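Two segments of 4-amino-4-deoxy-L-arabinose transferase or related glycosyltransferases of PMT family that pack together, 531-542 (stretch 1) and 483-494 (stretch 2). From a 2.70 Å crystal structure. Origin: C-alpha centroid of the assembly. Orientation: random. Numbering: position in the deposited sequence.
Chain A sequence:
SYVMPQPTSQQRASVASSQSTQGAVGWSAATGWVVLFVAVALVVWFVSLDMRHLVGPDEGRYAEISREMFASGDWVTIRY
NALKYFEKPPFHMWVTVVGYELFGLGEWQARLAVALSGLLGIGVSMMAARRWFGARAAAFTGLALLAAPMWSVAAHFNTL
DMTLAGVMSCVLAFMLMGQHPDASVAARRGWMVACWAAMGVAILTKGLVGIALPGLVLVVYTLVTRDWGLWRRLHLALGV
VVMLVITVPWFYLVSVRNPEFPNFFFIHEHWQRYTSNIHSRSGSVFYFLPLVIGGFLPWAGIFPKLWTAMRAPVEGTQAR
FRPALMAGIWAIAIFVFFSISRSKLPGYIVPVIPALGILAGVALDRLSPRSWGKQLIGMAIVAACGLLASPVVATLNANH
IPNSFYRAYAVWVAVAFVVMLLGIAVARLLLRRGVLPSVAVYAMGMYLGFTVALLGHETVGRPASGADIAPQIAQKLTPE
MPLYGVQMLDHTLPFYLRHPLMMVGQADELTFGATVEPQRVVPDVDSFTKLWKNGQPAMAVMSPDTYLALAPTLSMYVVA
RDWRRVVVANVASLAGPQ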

ATOM      1  N   LEU A 531      20.698 -32.539   7.372  1.00 73.64           N
ATOM      2  CA  LEU A 531      20.790 -32.055   5.998  1.00 72.39           C
ATOM      3  C   LEU A 531      22.027 -31.192   5.798  1.00 72.80           C
ATOM      4  O   LEU A 531      22.613 -31.183   4.710  1.00 72.30           O
ATOM      5  CB  LEU A 531      19.539 -31.260   5.629  1.00 70.22           C
ATOM      6  CG  LEU A 531      18.431 -31.987   4.871  1.00 72.17           C
ATOM      7  CD1 LEU A 531      17.285 -31.029   4.593  1.00 71.44           C
ATOM      8  CD2 LEU A 531      18.965 -32.568   3.575  1.00 72.12           C
ATOM      9  N   TRP A 532      22.442 -30.477   6.841  1.00 74.77           N
ATOM     10  CA  TRP A 532      23.519 -29.501   6.736  1.00 74.01           C
ATOM     11  C   TRP A 532      24.883 -30.172   6.756  1.00 79.55           C
ATOM     12  O   TRP A 532      25.799 -29.738   6.050  1.00 83.90           O
ATOM     13  CB  TRP A 532      23.395 -28.493   7.877  1.00 72.73           C
ATOM     14  CG  TRP A 532      24.396 -27.384   7.860  1.00 73.18           C
ATOM     15  CD1 TRP A 532      25.523 -27.285   8.624  1.00 73.34           C
ATOM     16  CD2 TRP A 532      24.349 -26.199   7.058  1.00 71.21           C
ATOM     17  NE1 TRP A 532      26.183 -26.117   8.340  1.00 71.64           N
ATOM     18  CE2 TRP A 532      25.481 -25.429   7.385  1.00 69.33           C
ATOM     19  CE3 TRP A 532      23.461 -25.715   6.092  1.00 71.24           C
ATOM     20  CZ2 TRP A 532      25.748 -24.206   6.783  1.00 68.05           C
ATOM     21  CZ3 TRP A 532      23.730 -24.498   5.494  1.00 69.90           C
ATOM     22  CH2 TRP A 532      24.866 -23.760   5.840  1.00 68.03           C
ATOM     23  N   LYS A 533      25.034 -31.228   7.554  1.00 80.58           N
ATOM     24  CA  LYS A 533      26.309 -31.921   7.668  1.00 85.14           C
ATOM     25  C   LYS A 533      26.454 -33.077   6.691  1.00 89.02           C
ATOM     26  O   LYS A 533      27.587 -33.485   6.407  1.00 92.90           O
ATOM     27  CB  LYS A 533      26.502 -32.442   9.097  1.00 88.57           C
ATOM     28  CG  LYS A 533      26.729 -31.346  10.124  1.00 88.04           C
ATOM     29  CD  LYS A 533      27.079 -31.918  11.486  1.00 90.71           C
ATOM     30  CE  LYS A 533      25.906 -32.669  12.086  1.00 92.34           C
ATOM     31  NZ  LYS A 533      26.215 -33.147  13.463  1.00 97.20           N
ATOM     32  N   ASN A 534      25.350 -33.614   6.168  1.00 88.36           N
ATOM     33  CA  ASN A 534      25.416 -34.768   5.286  1.00 91.66           C
ATOM     34  C   ASN A 534      24.778 -34.554   3.923  1.00 89.60           C
ATOM     35  O   ASN A 534      25.041 -35.345   3.012  1.00 92.74           O
ATOM     36  CB  ASN A 534      24.762 -35.990   5.951  1.00 96.43           C
ATOM     37  CG  ASN A 534      25.471 -36.408   7.227  1.00100.99           C
ATOM     38  OD1 ASN A 534      25.145 -35.931   8.315  1.00100.94           O
ATOM     39  ND2 ASN A 534      26.447 -37.305   7.102  1.00104.51           N
ATOM     40  N   GLY A 535      23.960 -33.523   3.753  1.00 85.63           N
ATOM     41  CA  GLY A 535      23.291 -33.281   2.493  1.00 84.84           C
ATOM     42  C   GLY A 535      24.190 -32.595   1.485  1.00 86.74           C
ATOM     43  O   GLY A 535      25.420 -32.605   1.588  1.00 90.12           O
ATOM     44  N   GLN A 536      23.553 -31.992   0.487  1.00 85.49           N
ATOM     45  CA  GLN A 536      24.275 -31.297  -0.563  1.00 85.34           C
ATOM     46  C   GLN A 536      24.824 -29.973  -0.040  1.00 82.14           C
ATOM     47  O   GLN A 536      24.353 -29.451   0.972  1.00 79.77           O
ATOM     48  CB  GLN A 536      23.358 -31.052  -1.758  1.00 84.63           C
ATOM     49  CG  GLN A 536      22.129 -30.219  -1.443  1.00 81.76           C
ATOM     50  CD  GLN A 536      21.292 -29.943  -2.676  1.00 84.37           C
ATOM     51  OE1 GLN A 536      21.817 -29.841  -3.786  1.00 85.78           O
ATOM     52  NE2 GLN A 536      19.981 -29.834  -2.491  1.00 84.55           N
ATOM     53  N   PRO A 537      25.837 -29.417  -0.706  1.00 82.54           N
ATOM     54  CA  PRO A 537      26.312 -28.081  -0.328  1.00 80.07           C
ATOM     55  C   PRO A 537      25.213 -27.048  -0.520  1.00 79.56           C
ATOM     56  O   PRO A 537      24.569 -26.989  -1.571  1.00 80.85           O
ATOM     57  CB  PRO A 537      27.495 -27.841  -1.274  1.00 81.00           C
ATOM     58  CG  PRO A 537      27.264 -28.772  -2.415  1.00 84.82           C
ATOM     59  CD  PRO A 537      26.635 -29.986  -1.805  1.00 86.26           C
ATOM     60  N   ALA A 538      24.995 -26.239   0.511  1.00 77.17           N
ATOM     61  CA  ALA A 538      23.929 -25.250   0.477  1.00 74.21           C
ATOM     62  C   ALA A 538      24.314 -24.065   1.350  1.00 72.66           C
ATOM     63  O   ALA A 538      25.342 -24.071   2.033  1.00 76.24           O
ATOM     64  CB  ALA A 538      22.598 -25.854   0.933  1.00 71.79           C
ATOM     65  N   MET A 539      23.475 -23.036   1.305  1.00 66.34           N
ATOM     66  CA  MET A 539      23.603 -21.863   2.151  1.00 62.25           C
ATOM     67  C   MET A 539      22.389 -21.775   3.064  1.00 60.61           C
ATOM     68  O   MET A 539      21.403 -22.496   2.895  1.00 59.57           O
ATOM     69  CB  MET A 539      23.734 -20.581   1.319  1.00 59.82           C
ATOM     70  CG  MET A 539      25.022 -20.476   0.535  1.00 60.92           C
ATOM     71  SD  MET A 539      25.192 -18.874  -0.270  1.00 60.12           S
ATOM     72  CE  MET A 539      26.741 -19.105  -1.140  1.00 62.83           C
ATOM     73  N   ALA A 540      22.469 -20.872   4.037  1.00 60.83           N
ATOM     74  CA  ALA A 540      21.376 -20.669   4.975  1.00 57.22           C
ATOM     75  C   ALA A 540      21.380 -19.226   5.449  1.00 55.67           C
ATOM     76  O   ALA A 540      22.444 -18.616   5.603  1.00 58.19           O
ATOM     77  CB  ALA A 540      21.481 -21.619   6.173  1.00 58.30           C
ATOM     78  N   VAL A 541      20.182 -18.687   5.667  1.00 53.77           N
ATOM     79  CA  VAL A 541      19.984 -17.352   6.219  1.00 54.76           C
ATOM     80  C   VAL A 541      19.364 -17.510   7.598  1.00 58.74           C
ATOM     81  O   VAL A 541      18.402 -18.270   7.767  1.00 61.04           O
ATOM     82  CB  VAL A 541      19.088 -16.489   5.314  1.00 54.03           C
ATOM     83  CG1 VAL A 541      18.915 -15.099   5.904  1.00 54.08           C
ATOM     84  CG2 VAL A 541      19.666 -16.402   3.916  1.00 55.91           C
ATOM     85  N   MET A 542      19.910 -16.802   8.583  1.00 60.87           N
ATOM     86  CA  MET A 542      19.382 -16.888   9.938  1.00 63.26           C
ATOM     87  C   MET A 542      19.617 -15.562  10.641  1.00 64.51           C
ATOM     88  O   MET A 542      20.304 -14.680  10.130  1.00 63.46           O
ATOM     89  CB  MET A 542      20.026 -18.041  10.711  1.00 65.10           C
ATOM     90  CG  MET A 542      21.521 -17.874  10.924  1.00 66.05           C
ATOM     91  SD  MET A 542      22.334 -19.433  11.317  1.00 67.38           S
ATOM     92  CE  MET A 542      22.060 -20.344   9.800  1.00 65.47           C
TER
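Stretch 2 (483-494) LYGVQMLDHTLP

Stretch 2 lies on stretch 1 as a neighbouring parallel β-strand, held by three backbone hydrogen bonds and flanked by apolar side-chain contacts on both faces of the pairing. In stretch 1, residues 531-534 end a helix, with G535 N donating to L531 O (2.9 Å), and a loop leads to the strand at 539. The strand 483-486 runs in the same direction as 539-542, with a signed crossing angle of -27° and a closest approach of 4.3 Å between the axes. The register pairs M539 with L483, A540 with Y484 and V541 with G485, at CA-CA distances of 4.9, 4.3 and 5.1 Å.

The hydrogen bonds alternate as parallel pairing requires. Y484 N donates to M539 O (2.9 Å), V541 N donates to Y484 O (2.7 Å), and V486 N donates to V541 O (3.0 Å). Y484 and V541 thus each use both N and O toward the partner strand. Two CA-H...O contacts accompany this ladder, A540 CA to Y484 O at 3.2 Å and L483 CA to M539 O at 3.5 Å.

On the face carrying M539, L483 and V541, L483 (chi1 t, chi2 p) brings its CD1 to 3.7 Å from M539 CB and 3.6 Å from V541 CG2. V541 is well suited to this position: its β-branched side chain is compatible with extended backbone angles, and CG2 faces L483 and CG1 faces M488, with L493 within reach of both. V541 CG2 also lies 4.0 Å from L493 CD2, at the start of the following helix, while V541 CG1 lies 3.9 Å from M488 SD. G485 contributes no side chain here, and a CB at this position would clash with M488 O within its own stretch.

The other face is dominated by Y484, which has the largest area covered by the partner stretch. The broad ring of Y484, with chi1 in the m well, reaches back to the residues before the strand: Y484 CE2 lies 3.5 Å from A538 CB, Y484 CD2 lies 4.3 Å from W532 CE3 at the edge of the indole, and Y484 CE1 lies 4.2 Å from L531 CD1. The small A538 and A540 allow close approach, with A540 CB 4.0 Å from Y484 CB and 3.8 Å from V486 CG2.

At the end of the strand, M542 adds its flexible thioether chain, placing CE 3.7 Å from V486 CG2. Beyond the strand, Q487 adopts positive phi and psi (52/42) as the chain turns away from the pairing. M488 nevertheless points toward stretch 1, its SD 3.6 Å from M542 C. D490 then caps the coming helix: its OD2 accepts from T492 N (3.3 Å) and L493 N (3.2 Å), satisfying amides that would otherwise lack helical acceptors.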

ATOM      1  N   LEU A 483      18.765 -22.494  -0.323  1.00 60.18           N
ATOM      2  CA  LEU A 483      19.034 -21.369   0.567  1.00 59.40           C
ATOM      3  C   LEU A 483      18.061 -21.514   1.736  1.00 58.68           C
ATOM      4  O   LEU A 483      16.932 -21.014   1.692  1.00 59.34           O
ATOM      5  CB  LEU A 483      18.884 -20.034  -0.152  1.00 59.59           C
ATOM      6  CG  LEU A 483      19.080 -18.794   0.726  1.00 61.13           C
ATOM      7  CD1 LEU A 483      20.491 -18.744   1.300  1.00 59.89           C
ATOM      8  CD2 LEU A 483      18.755 -17.522  -0.048  1.00 61.28           C
ATOM      9  N   TYR A 484      18.500 -22.219   2.775  1.00 57.18           N
ATOM     10  CA  TYR A 484      17.630 -22.509   3.905  1.00 57.60           C
ATOM     11  C   TYR A 484      17.328 -21.247   4.700  1.00 56.75           C
ATOM     12  O   TYR A 484      18.213 -20.431   4.966  1.00 57.33           O
ATOM     13  CB  TYR A 484      18.272 -23.546   4.822  1.00 58.61           C
ATOM     14  CG  TYR A 484      18.525 -24.884   4.172  1.00 58.82           C
ATOM     15  CD1 TYR A 484      17.486 -25.771   3.939  1.00 59.49           C
ATOM     16  CD2 TYR A 484      19.807 -25.266   3.806  1.00 59.21           C
ATOM     17  CE1 TYR A 484      17.713 -26.996   3.351  1.00 62.37           C
ATOM     18  CE2 TYR A 484      20.045 -26.489   3.221  1.00 61.92           C
ATOM     19  CZ  TYR A 484      18.996 -27.352   2.994  1.00 64.65           C
ATOM     20  OH  TYR A 484      19.231 -28.575   2.409  1.00 69.42           O
ATOM     21  N   GLY A 485      16.064 -21.089   5.077  1.00 57.11           N
ATOM     22  CA  GLY A 485      15.679 -20.052   6.010  1.00 57.62           C
ATOM     23  C   GLY A 485      15.494 -20.644   7.389  1.00 60.12           C
ATOM     24  O   GLY A 485      14.435 -21.197   7.697  1.00 62.55           O
ATOM     25  N   VAL A 486      16.525 -20.548   8.224  1.00 61.81           N
ATOM     26  CA  VAL A 486      16.524 -21.208   9.524  1.00 67.04           C
ATOM     27  C   VAL A 486      15.696 -20.398  10.508  1.00 68.93           C
ATOM     28  O   VAL A 486      16.212 -19.489  11.168  1.00 68.51           O
ATOM     29  CB  VAL A 486      17.960 -21.409  10.037  1.00 70.43           C
ATOM     30  CG1 VAL A 486      17.963 -22.316  11.259  1.00 72.53           C
ATOM     31  CG2 VAL A 486      18.837 -21.981   8.931  1.00 70.94           C
ATOM     32  N   GLN A 487      14.407 -20.729  10.609  1.00 72.13           N
ATOM     33  CA  GLN A 487      13.466 -20.011  11.471  1.00 76.10           C
ATOM     34  C   GLN A 487      13.510 -18.507  11.210  1.00 72.80           C
ATOM     35  O   GLN A 487      13.492 -17.689  12.134  1.00 74.68           O
ATOM     36  CB  GLN A 487      13.725 -20.325  12.944  1.00 82.95           C
ATOM     37  CG  GLN A 487      13.363 -21.749  13.328  1.00 89.17           C
ATOM     38  CD  GLN A 487      13.502 -22.008  14.813  1.00 95.73           C
ATOM     39  OE1 GLN A 487      14.305 -21.369  15.498  1.00 96.63           O
ATOM     40  NE2 GLN A 487      12.713 -22.947  15.323  1.00100.10           N
ATOM     41  N   MET A 488      13.571 -18.141   9.934  1.00 68.39           N
ATOM     42  CA  MET A 488      13.621 -16.739   9.533  1.00 68.55           C
ATOM     43  C   MET A 488      12.994 -16.614   8.156  1.00 68.41           C
ATOM     44  O   MET A 488      13.495 -17.202   7.190  1.00 69.90           O
ATOM     45  CB  MET A 488      15.057 -16.207   9.523  1.00 67.39           C
ATOM     46  CG  MET A 488      15.228 -14.923   8.722  1.00 65.53           C
ATOM     47  SD  MET A 488      16.779 -14.058   9.045  1.00 67.08           S
ATOM     48  CE  MET A 488      16.395 -13.207  10.574  1.00 69.09           C
ATOM     49  N   LEU A 489      11.902 -15.862   8.068  1.00 65.39           N
ATOM     50  CA  LEU A 489      11.239 -15.594   6.796  1.00 60.40           C
ATOM     51  C   LEU A 489      11.753 -14.248   6.305  1.00 59.99           C
ATOM     52  O   LEU A 489      11.159 -13.201   6.566  1.00 64.67           O
ATOM     53  CB  LEU A 489       9.721 -15.605   6.946  1.00 58.17           C
ATOM     54  CG  LEU A 489       8.920 -15.348   5.666  1.00 52.74           C
ATOM     55  CD1 LEU A 489       9.423 -16.227   4.529  1.00 46.76           C
ATOM     56  CD2 LEU A 489       7.429 -15.570   5.906  1.00 55.50           C
ATOM     57  N   ASP A 490      12.882 -14.278   5.605  1.00 56.79           N
ATOM     58  CA  ASP A 490      13.432 -13.061   5.024  1.00 56.43           C
ATOM     59  C   ASP A 490      12.564 -12.634   3.847  1.00 56.83           C
ATOM     60  O   ASP A 490      12.384 -13.395   2.891  1.00 56.53           O
ATOM     61  CB  ASP A 490      14.874 -13.288   4.582  1.00 54.03           C
ATOM     62  CG  ASP A 490      15.660 -11.999   4.494  1.00 56.94           C
ATOM     63  OD1 ASP A 490      16.843 -12.005   4.888  1.00 59.45           O
ATOM     64  OD2 ASP A 490      15.097 -10.978   4.041  1.00 58.88           O
ATOM     65  N   HIS A 491      12.020 -11.422   3.916  1.00 58.58           N
ATOM     66  CA  HIS A 491      11.059 -10.979   2.917  1.00 60.91           C
ATOM     67  C   HIS A 491      11.687 -10.226   1.751  1.00 62.19           C
ATOM     68  O   HIS A 491      11.026 -10.056   0.722  1.00 63.33           O
ATOM     69  CB  HIS A 491       9.997 -10.092   3.566  1.00 62.60           C
ATOM     70  CG  HIS A 491       9.091 -10.822   4.508  1.00 62.06           C
ATOM     71  ND1 HIS A 491       8.064 -11.632   4.075  1.00 61.40           N
ATOM     72  CD2 HIS A 491       9.050 -10.853   5.860  1.00 62.31           C
ATOM     73  CE1 HIS A 491       7.429 -12.132   5.120  1.00 62.38           C
ATOM     74  NE2 HIS A 491       8.007 -11.673   6.216  1.00 63.41           N
ATOM     75  N   THR A 492      12.931  -9.775   1.876  1.00 61.00           N
ATOM     76  CA  THR A 492      13.549  -8.962   0.837  1.00 59.60           C
ATOM     77  C   THR A 492      14.761  -9.609   0.192  1.00 59.19           C
ATOM     78  O   THR A 492      14.969  -9.442  -1.013  1.00 59.77           O
ATOM     79  CB  THR A 492      13.954  -7.599   1.406  1.00 62.21           C
ATOM     80  OG1 THR A 492      14.833  -7.791   2.521  1.00 63.85           O
ATOM     81  CG2 THR A 492      12.725  -6.829   1.860  1.00 63.80           C
ATOM     82  N   LEU A 493      15.573 -10.338   0.957  1.00 59.83           N
ATOM     83  CA  LEU A 493      16.791 -10.916   0.394  1.00 59.15           C
ATOM     84  C   LEU A 493      16.526 -11.956  -0.691  1.00 57.61           C
ATOM     85  O   LEU A 493      17.238 -11.930  -1.712  1.00 58.69           O
ATOM     86  CB  LEU A 493      17.656 -11.510   1.514  1.00 56.87           C
ATOM     87  CG  LEU A 493      19.005 -12.084   1.071  1.00 53.23           C
ATOM     88  CD1 LEU A 493      19.890 -10.987   0.512  1.00 54.58           C
ATOM     89  CD2 LEU A 493      19.694 -12.789   2.222  1.00 51.46           C
ATOM     90  N   PRO A 494      15.567 -12.883  -0.554  1.00 54.05           N
ATOM     91  CA  PRO A 494      15.321 -13.815  -1.670  1.00 54.90           C
ATOM     92  C   PRO A 494      14.948 -13.117  -2.967  1.00 59.78           C
ATOM     93  O   PRO A 494      15.353 -13.579  -4.041  1.00 65.13           O
ATOM     94  CB  PRO A 494      14.186 -14.709  -1.145  1.00 52.18           C
ATOM     95  CG  PRO A 494      13.666 -14.037   0.070  1.00 50.89           C
ATOM     96  CD  PRO A 494      14.797 -13.262   0.641  1.00 51.12           C
TER